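Local coordinates for single-stranded DNA-binding protein WHY3, chloroplastic (Arabidopsis thaliana, PDB 4KOQ) that binds single-stranded DNA as a homotetramer, guarding plastid genome stability against illegitimate recombination in chloroplasts and repressing transcription of the kinesin gene KP1 in the nucleus, at the interface of chains A and B. Coordinates in Å, arbitrary orientation; residue numbers count along the deposited sequence, not the author numbering. Chains: chain A/B, Single-stranded DNA-binding protein WHY3, chloroplastic.

Contact 1: the interface of chains A and B. Residues chain A 76-77, 79-80; chain B 141-142, 145-146.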
loop_
_atom_site.group_PDB
_atom_site.type_symbol
_atom_site.label_atom_id
_atom_site.label_comp_id
_atom_site.label_asym_id
_atom_site.label_seq_id
_atom_site.Cartn_x
_atom_site.Cartn_y
_atom_site.Cartn_z
ATOM N N GLY A 76 -0.822 14.465 -3.405
ATOM C CA GLY A 76 -0.431 14.433 -2.020
ATOM C C GLY A 76 -1.310 15.271 -1.099
ATOM O O GLY A 76 -1.617 14.866 0.032
ATOM N N ASN A 77 -1.743 16.426 -1.582
ATOM C CA ASN A 77 -2.659 17.219 -0.799
ATOM C C ASN A 77 -3.951 16.480 -0.509
ATOM O O ASN A 77 -4.442 16.502 0.609
ATOM C CB ASN A 77 -2.998 18.478 -1.547
ATOM C CG ASN A 77 -3.358 19.599 -0.627
ATOM O OD1 ASN A 77 -3.946 19.400 0.451
ATOM N ND2 ASN A 77 -2.940 20.777 -0.992
ATOM N N VAL A 79 -4.571 13.235 -0.505
ATOM C CA VAL A 79 -4.485 12.068 0.362
ATOM C C VAL A 79 -4.156 12.450 1.815
ATOM O O VAL A 79 -4.184 11.599 2.688
ATOM C CB VAL A 79 -3.428 10.973 -0.095
ATOM C CG1 VAL A 79 -3.803 10.375 -1.430
ATOM C CG2 VAL A 79 -2.043 11.523 -0.095
ATOM N N SER A 80 -3.868 13.707 2.080
ATOM C CA SER A 80 -3.570 14.124 3.452
ATOM C C SER A 80 -4.583 15.099 4.016
ATOM O O SER A 80 -4.331 15.692 5.048
ATOM C CB SER A 80 -2.178 14.754 3.558
ATOM O OG SER A 80 -2.003 15.834 2.702
ATOM N N LYS B 141 2.959 19.978 3.833
ATOM C CA LYS B 141 2.241 18.768 4.241
ATOM C C LYS B 141 1.947 17.870 3.018
ATOM O O LYS B 141 2.060 16.642 3.118
ATOM C CB LYS B 141 0.928 19.152 4.970
ATOM C CG LYS B 141 0.066 18.001 5.411
ATOM C CD LYS B 141 -1.191 18.548 6.091
ATOM C CE LYS B 141 -2.146 17.466 6.528
ATOM N NZ LYS B 141 -3.485 18.076 6.864
ATOM N N ALA B 142 1.570 18.482 1.896
ATOM C CA ALA B 142 1.264 17.746 0.660
ATOM C C ALA B 142 2.493 17.063 0.087
ATOM O O ALA B 142 2.451 15.914 -0.331
ATOM C CB ALA B 142 0.693 18.676 -0.355
ATOM N N ALA B 145 3.373 14.198 2.292
ATOM C CA ALA B 145 2.473 13.064 2.053
ATOM C C ALA B 145 2.896 12.196 0.850
ATOM O O ALA B 145 2.726 10.957 0.869
ATOM C CB ALA B 145 0.981 13.555 1.848
ATOM N N VAL B 146 3.414 12.851 -0.178
ATOM C CA VAL B 146 3.959 12.175 -1.343
ATOM C C VAL B 146 5.123 11.304 -0.857
ATOM O O VAL B 146 5.228 10.132 -1.226
ATOM C CB VAL B 146 4.458 13.147 -2.387
ATOM C CG1 VAL B 146 5.198 12.424 -3.536
ATOM C CG2 VAL B 146 3.288 13.934 -2.978
#
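The side chain of B:Lys141 leaves the first turn of helix 141-158 with CG opposite the backbone N (chi1 178°) and runs on fully extended, so that it reaches A:Ser80, just beyond the end of helix 72-79. Its methylenes lie alongside the serine, B:Lys141 CE packing at 4.0 Å from A:Ser80 CB, and the amine nitrogen B:Lys141 NZ makes a weak hydrogen bond of 3.1 Å to the backbone O of A:Ser80. A long, flexible lysine suits this position, where its aliphatic stem can pack while its amine, probably charged, meets a carbonyl. A:Ser80 itself has OG between its backbone N and carbonyl carbon (chi1 56°). This turns the hydroxyl back toward the last turn of helix 72-79, where A:Ser80 OG bonds to A:Gly76 O at 2.9 Å, and CB is left to touch B:Ala145. The small residues here probably allow the two helices to approach closely. The methyl CB of B:Ala142 rests 3.7 Å from A:Asn77 CA, and A:Gly76, with no side chain, accepts B:Val146 CG2 against its CA at 3.9 Å. In the homotetramer this patch is a helix-to-helix part of the subunit interface. The methyl CB of B:Ala145 lies 3.4 Å from A:Gly76 O.

Contact 2: the interface of chains A and B. Residues chain A 44, 72, 159, 161; chain B 13.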
loop_
_atom_site.group_PDB
_atom_site.type_symbol
_atom_site.label_atom_id
_atom_site.label_comp_id
_atom_site.label_asym_id
_atom_site.label_seq_id
_atom_site.Cartn_x
_atom_site.Cartn_y
_atom_site.Cartn_z
ATOM N N GLU A 44 7.098 13.839 -14.581
ATOM C CA GLU A 44 6.269 13.016 -13.726
ATOM C C GLU A 44 4.970 12.698 -14.408
ATOM O O GLU A 44 4.464 13.450 -15.249
ATOM C CB GLU A 44 5.922 13.753 -12.447
ATOM C CG GLU A 44 7.023 14.071 -11.550
ATOM C CD GLU A 44 6.506 14.792 -10.323
ATOM O OE1 GLU A 44 5.587 15.673 -10.462
ATOM O OE2 GLU A 44 6.992 14.430 -9.224
ATOM N N VAL A 72 1.435 15.168 -9.006
ATOM C CA VAL A 72 1.839 14.380 -7.847
ATOM C C VAL A 72 1.665 15.125 -6.526
ATOM O O VAL A 72 1.151 14.564 -5.558
ATOM C CB VAL A 72 3.292 13.920 -8.070
ATOM C CG1 VAL A 72 3.935 13.477 -6.813
ATOM C CG2 VAL A 72 3.318 12.831 -9.144
ATOM N N ILE A 159 5.900 8.797 -10.157
ATOM C CA ILE A 159 7.245 9.329 -9.944
ATOM C C ILE A 159 8.344 8.390 -10.479
ATOM O O ILE A 159 9.532 8.658 -10.313
ATOM C CB ILE A 159 7.512 9.673 -8.487
ATOM C CG1 ILE A 159 7.521 8.432 -7.616
ATOM C CG2 ILE A 159 6.455 10.661 -7.984
ATOM C CD1 ILE A 159 7.966 8.687 -6.148
ATOM N N TRP A 161 9.073 5.226 -9.591
ATOM C CA TRP A 161 9.718 4.330 -8.669
ATOM C C TRP A 161 9.294 2.891 -8.888
ATOM O O TRP A 161 9.939 1.986 -8.406
ATOM C CB TRP A 161 9.496 4.753 -7.213
ATOM C CG TRP A 161 10.354 5.936 -6.821
ATOM C CD1 TRP A 161 10.957 6.819 -7.645
ATOM C CD2 TRP A 161 10.728 6.302 -5.499
ATOM N NE1 TRP A 161 11.651 7.765 -6.911
ATOM C CE2 TRP A 161 11.524 7.457 -5.589
ATOM C CE3 TRP A 161 10.436 5.790 -4.249
ATOM C CZ2 TRP A 161 12.051 8.075 -4.475
ATOM C CZ3 TRP A 161 10.958 6.410 -3.139
ATOM C CH2 TRP A 161 11.773 7.529 -3.264
ATOM N N HIS B 13 13.224 11.792 -7.244
ATOM C CA HIS B 13 12.081 12.624 -6.970
ATOM C C HIS B 13 12.603 13.908 -6.341
ATOM O O HIS B 13 13.282 13.864 -5.334
ATOM C CB HIS B 13 11.107 11.884 -6.064
ATOM C CG HIS B 13 9.998 12.738 -5.532
ATOM N ND1 HIS B 13 9.007 13.272 -6.332
ATOM C CD2 HIS B 13 9.743 13.166 -4.277
ATOM C CE1 HIS B 13 8.184 13.987 -5.583
ATOM N NE2 HIS B 13 8.614 13.947 -4.335
HETATM O O HOH W 1 9.019 13.045 -9.092
#
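The carboxylate of A:Glu44 and the imidazole of B:His13 lie almost in one plane, turned only 11° from each other, although the two side chains approach at a slant. Their nearest atoms, A:Glu44 OE2 and B:His13 ND1, are 3.7 Å apart, and a water placed at the edge of the ring, in its plane, joins them. B:His13 ND1 and water 1 O are 2.8 Å apart in a nearly straight hydrogen bond (171° at H), and water 1 O lies 2.5 Å from A:Glu44 OE2. The structure alone does not show which group donates, but the nearby carboxylate would probably favour a protonated imidazole. Histidine suits the place because its flat ring offers a nitrogen to the water while A:Ile159 packs beside it; glutamate supplies a long arm ending in an acceptor. The imidazole is brought there by a chi1 of 170°, with CG opposite the backbone N. Beside it, the branched methyl CG2 of A:Ile159 stands 4.0 Å from B:His13 ND1, and A:Trp161 CZ2 lies 4.2 Å from B:His13 CB. B:His13 begins strand 13-16, whereas its partners come from the loop between strands 39-43 and 46-56, the loop after helix 141-158 and the start of helix 161-165.

Contact 3: the interface of chains A and B. Residues chain A 164, 168; chain B 26-29, 154, 157-158.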
loop_
_atom_site.group_PDB
_atom_site.type_symbol
_atom_site.label_atom_id
_atom_site.label_comp_id
_atom_site.label_asym_id
_atom_site.label_seq_id
_atom_site.Cartn_x
_atom_site.Cartn_y
_atom_site.Cartn_z
ATOM N N PHE A 164 11.832 1.338 -10.839
ATOM C CA PHE A 164 12.960 0.909 -10.000
ATOM C C PHE A 164 12.613 -0.387 -9.313
ATOM O O PHE A 164 13.403 -1.337 -9.286
ATOM C CB PHE A 164 13.312 1.991 -8.942
ATOM C CG PHE A 164 14.010 1.458 -7.695
ATOM C CD1 PHE A 164 15.414 1.342 -7.641
ATOM C CD2 PHE A 164 13.271 1.119 -6.561
ATOM C CE1 PHE A 164 16.049 0.869 -6.475
ATOM C CE2 PHE A 164 13.910 0.636 -5.389
ATOM C CZ PHE A 164 15.301 0.513 -5.360
ATOM N N ILE A 168 14.474 -4.591 -9.731
ATOM C CA ILE A 168 15.368 -5.205 -8.756
ATOM C C ILE A 168 15.515 -6.699 -9.022
ATOM O O ILE A 168 16.623 -7.234 -8.977
ATOM C CB ILE A 168 14.863 -5.007 -7.315
ATOM C CG1 ILE A 168 14.833 -3.519 -6.951
ATOM C CG2 ILE A 168 15.752 -5.763 -6.329
ATOM C CD1 ILE A 168 14.277 -3.248 -5.578
ATOM N N PRO B 26 16.060 6.166 -5.050
ATOM C CA PRO B 26 16.197 4.863 -4.412
ATOM C C PRO B 26 17.428 4.093 -4.910
ATOM O O PRO B 26 17.904 4.287 -6.038
ATOM C CB PRO B 26 14.898 4.154 -4.780
ATOM C CG PRO B 26 14.317 4.921 -5.854
ATOM C CD PRO B 26 14.930 6.228 -5.982
ATOM N N ARG B 27 17.929 3.231 -4.042
ATOM C CA ARG B 27 19.083 2.374 -4.323
ATOM C C ARG B 27 18.728 0.957 -3.916
ATOM O O ARG B 27 18.230 0.718 -2.813
ATOM C CB ARG B 27 20.270 2.838 -3.495
ATOM C CG ARG B 27 20.835 4.157 -3.916
ATOM C CD ARG B 27 21.468 4.007 -5.296
ATOM N NE ARG B 27 22.258 5.176 -5.645
ATOM C CZ ARG B 27 21.933 6.061 -6.580
ATOM N NH1 ARG B 27 20.830 5.931 -7.301
ATOM N NH2 ARG B 27 22.725 7.087 -6.806
ATOM N N ALA B 28 19.000 0.004 -4.804
ATOM C CA ALA B 28 18.515 -1.362 -4.645
ATOM C C ALA B 28 19.279 -2.116 -3.573
ATOM O O ALA B 28 20.420 -1.792 -3.300
ATOM C CB ALA B 28 18.663 -2.103 -5.990
ATOM N N PRO B 29 18.670 -3.158 -2.996
ATOM C CA PRO B 29 19.485 -4.024 -2.156
ATOM C C PRO B 29 20.574 -4.744 -2.975
ATOM O O PRO B 29 20.481 -4.768 -4.200
ATOM C CB PRO B 29 18.474 -5.009 -1.573
ATOM C CG PRO B 29 17.350 -5.017 -2.492
ATOM C CD PRO B 29 17.316 -3.691 -3.205
ATOM N N VAL B 154 8.282 1.838 -1.088
ATOM C CA VAL B 154 9.611 1.363 -1.420
ATOM C C VAL B 154 10.186 0.437 -0.361
ATOM O O VAL B 154 11.049 -0.381 -0.660
ATOM C CB VAL B 154 10.560 2.549 -1.735
ATOM C CG1 VAL B 154 11.100 3.161 -0.486
ATOM C CG2 VAL B 154 11.647 2.091 -2.673
ATOM N N HIS B 157 10.600 -3.294 -1.136
ATOM C CA HIS B 157 11.638 -3.498 -2.132
ATOM C C HIS B 157 13.005 -3.372 -1.556
ATOM O O HIS B 157 13.891 -4.149 -1.909
ATOM C CB HIS B 157 11.449 -2.479 -3.261
ATOM C CG HIS B 157 10.125 -2.612 -3.930
ATOM N ND1 HIS B 157 9.928 -3.430 -5.022
ATOM C CD2 HIS B 157 8.920 -2.062 -3.643
ATOM C CE1 HIS B 157 8.654 -3.381 -5.376
ATOM N NE2 HIS B 157 8.018 -2.572 -4.548
ATOM N N LEU B 158 13.204 -2.415 -0.643
ATOM C CA LEU B 158 14.519 -2.214 -0.076
ATOM C C LEU B 158 14.979 -3.380 0.789
ATOM O O LEU B 158 16.210 -3.600 0.926
ATOM C CB LEU B 158 14.649 -0.915 0.721
ATOM C CG LEU B 158 14.284 0.371 -0.020
ATOM C CD1 LEU B 158 14.469 1.584 0.877
ATOM C CD2 LEU B 158 15.007 0.566 -1.314
#
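On the short helix 161-165, every ring atom of A:Phe164 meets chain B. From CB the ring extends with CG opposite the backbone N (chi1 155°), toward the end of strand 20-27 of the partner. A:Phe164 CG lies 3.9 Å from B:Pro26 CG, and CD1 and CD2 both lie against the same proline. B:Pro26 CB sits over the centre of one face of A:Phe164, 3.6 Å from the ring centroid, in a CH-pi contact; the two side chains slide past each other in opposite directions. Proline suits this spot, since its compact, rigid ring presents C-H groups to the aromatic face. Farther out, A:Phe164 CE1 points at B:Ala28, whose backbone N lies at the ring edge, in its plane, 3.5 Å away. On the other flank A:Phe164 CE2 touches B:Val154 CG2 at 3.8 Å, the valine approaching roughly at a right angle. The tip, A:Phe164 CZ, meets B:Ala28 CA at 3.8 Å and B:Leu158 CD2 at 4.1 Å. Nearby A:Ile168, though poorly ordered, is modelled with CD1 3.7 Å from B:His157 CB. An aromatic side chain thus fills the groove between the strand end and helix 141-158, apolar packing that would help hold the subunits of the homotetramer together.

Contact 4: the interface of chains A and B. Residues chain A 159, 161; chain B 11, 13, 24, 26, 47, 150.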
loop_
_atom_site.group_PDB
_atom_site.type_symbol
_atom_site.label_atom_id
_atom_site.label_comp_id
_atom_site.label_asym_id
_atom_site.label_seq_id
_atom_site.Cartn_x
_atom_site.Cartn_y
_atom_site.Cartn_z
ATOM N N ILE A 159 5.900 8.797 -10.157
ATOM C CA ILE A 159 7.245 9.329 -9.944
ATOM C C ILE A 159 8.344 8.390 -10.479
ATOM O O ILE A 159 9.532 8.658 -10.313
ATOM C CB ILE A 159 7.512 9.673 -8.487
ATOM C CG1 ILE A 159 7.521 8.432 -7.616
ATOM C CG2 ILE A 159 6.455 10.661 -7.984
ATOM C CD1 ILE A 159 7.966 8.687 -6.148
ATOM N N TRP A 161 9.073 5.226 -9.591
ATOM C CA TRP A 161 9.718 4.330 -8.669
ATOM C C TRP A 161 9.294 2.891 -8.888
ATOM O O TRP A 161 9.939 1.986 -8.406
ATOM C CB TRP A 161 9.496 4.753 -7.213
ATOM C CG TRP A 161 10.354 5.936 -6.821
ATOM C CD1 TRP A 161 10.957 6.819 -7.645
ATOM C CD2 TRP A 161 10.728 6.302 -5.499
ATOM N NE1 TRP A 161 11.651 7.765 -6.911
ATOM C CE2 TRP A 161 11.524 7.457 -5.589
ATOM C CE3 TRP A 161 10.436 5.790 -4.249
ATOM C CZ2 TRP A 161 12.051 8.075 -4.475
ATOM C CZ3 TRP A 161 10.958 6.410 -3.139
ATOM C CH2 TRP A 161 11.773 7.529 -3.264
ATOM N N VAL B 11 15.351 8.045 -11.679
ATOM C CA VAL B 11 13.986 8.439 -11.302
ATOM C C VAL B 11 13.978 9.183 -9.964
ATOM O O VAL B 11 13.072 9.013 -9.142
ATOM C CB VAL B 11 13.057 7.191 -11.242
ATOM C CG1 VAL B 11 12.847 6.613 -12.670
ATOM C CG2 VAL B 11 13.602 6.138 -10.321
ATOM N N HIS B 13 13.224 11.792 -7.244
ATOM C CA HIS B 13 12.081 12.624 -6.970
ATOM C C HIS B 13 12.603 13.908 -6.341
ATOM O O HIS B 13 13.282 13.864 -5.334
ATOM C CB HIS B 13 11.107 11.884 -6.064
ATOM C CG HIS B 13 9.998 12.738 -5.532
ATOM N ND1 HIS B 13 9.007 13.272 -6.332
ATOM C CD2 HIS B 13 9.743 13.166 -4.277
ATOM C CE1 HIS B 13 8.184 13.987 -5.583
ATOM N NE2 HIS B 13 8.614 13.947 -4.335
ATOM N N ILE B 24 15.641 12.825 -4.128
ATOM C CA ILE B 24 15.621 11.552 -3.420
ATOM C C ILE B 24 15.596 10.421 -4.428
ATOM O O ILE B 24 14.677 10.334 -5.249
ATOM C CB ILE B 24 14.373 11.429 -2.535
ATOM C CG1 ILE B 24 14.333 12.626 -1.584
ATOM C CG2 ILE B 24 14.375 10.143 -1.753
ATOM C CD1 ILE B 24 13.106 12.706 -0.744
ATOM N N PRO B 26 16.060 6.166 -5.050
ATOM C CA PRO B 26 16.197 4.863 -4.412
ATOM C C PRO B 26 17.428 4.093 -4.910
ATOM O O PRO B 26 17.904 4.287 -6.038
ATOM C CB PRO B 26 14.898 4.154 -4.780
ATOM C CG PRO B 26 14.317 4.921 -5.854
ATOM C CD PRO B 26 14.930 6.228 -5.982
ATOM N N LEU B 47 17.685 4.994 0.587
ATOM C CA LEU B 47 17.373 6.151 -0.211
ATOM C C LEU B 47 18.512 7.155 -0.102
ATOM O O LEU B 47 18.991 7.467 1.003
ATOM C CB LEU B 47 16.087 6.848 0.306
ATOM C CG LEU B 47 14.805 6.014 0.183
ATOM C CD1 LEU B 47 13.584 6.775 0.661
ATOM C CD2 LEU B 47 14.567 5.506 -1.221
ATOM N N ALA B 150 5.503 7.250 -1.089
ATOM C CA ALA B 150 6.627 6.675 -1.808
ATOM C C ALA B 150 7.498 5.815 -0.881
ATOM O O ALA B 150 7.989 4.770 -1.294
ATOM C CB ALA B 150 7.484 7.785 -2.439
#
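Helix 161-165, the short helix that follows the long helix 141-158 of the Whirly domain, inserts its first residue, A:Trp161, between strands and helix of chain B. The indole is approached on both faces. A:Ile159 CD1 lies over the rim of one face, 3.6 Å above the plane, and the same CD1 touches B:Ala150 CB. On the opposite face B:Pro26 CG sits over the centre, in CH-pi contact with both rings, and B:Pro26 CD comes within 3.6 Å of A:Trp161 CE2. At the edge, A:Trp161 NE1 donates a hydrogen bond of 2.9 Å to the backbone O of B:Val11. The bond is bent at H (136°); the acceptor lies in the indole plane, whereas the donor is tilted 23° from the carbonyl plane. This satisfies the polar N-H within a largely apolar setting. The ring takes this position with CG opposite the carbonyl carbon (chi1 -76°). B:Ile24 CG2 meets its benzo edge in plane, 4.0 Å from A:Trp161 CH2, while B:Leu47 CD2 comes to A:Trp161 CH2 from the proline side, also at 4.0 Å. Tryptophan suits the place through its broad faces and its one N-H. The small methyl B:Ala150 CB, 3.8 Å from A:Trp161 CZ3, lets helix 141-158 lie against the isoleucine face. By joining apolar packing to a directed bond, the site probably fixes how neighbouring subunits are set against each other in the tetramer.

The four patches form a band across one subunit interface. Measured between the centres of their C-alpha atoms, contacts 1 and 3 mark the ends, about 23 Å apart, while contacts 2 and 4 lie between them, about 7 Å from each other and sharing A:Ile159, A:Trp161 and B:His13. Contact 4 also shares B:Pro26 with contact 3, about 9 Å away. Helix 141-158 of chain B serves contacts 1, 3 and 4; helix 72-79 of chain A serves contacts 1 and 2. Because this interface is not an exact two-fold, the two chains contribute different residues to it, which may let each subunit use both surfaces in the homotetramer.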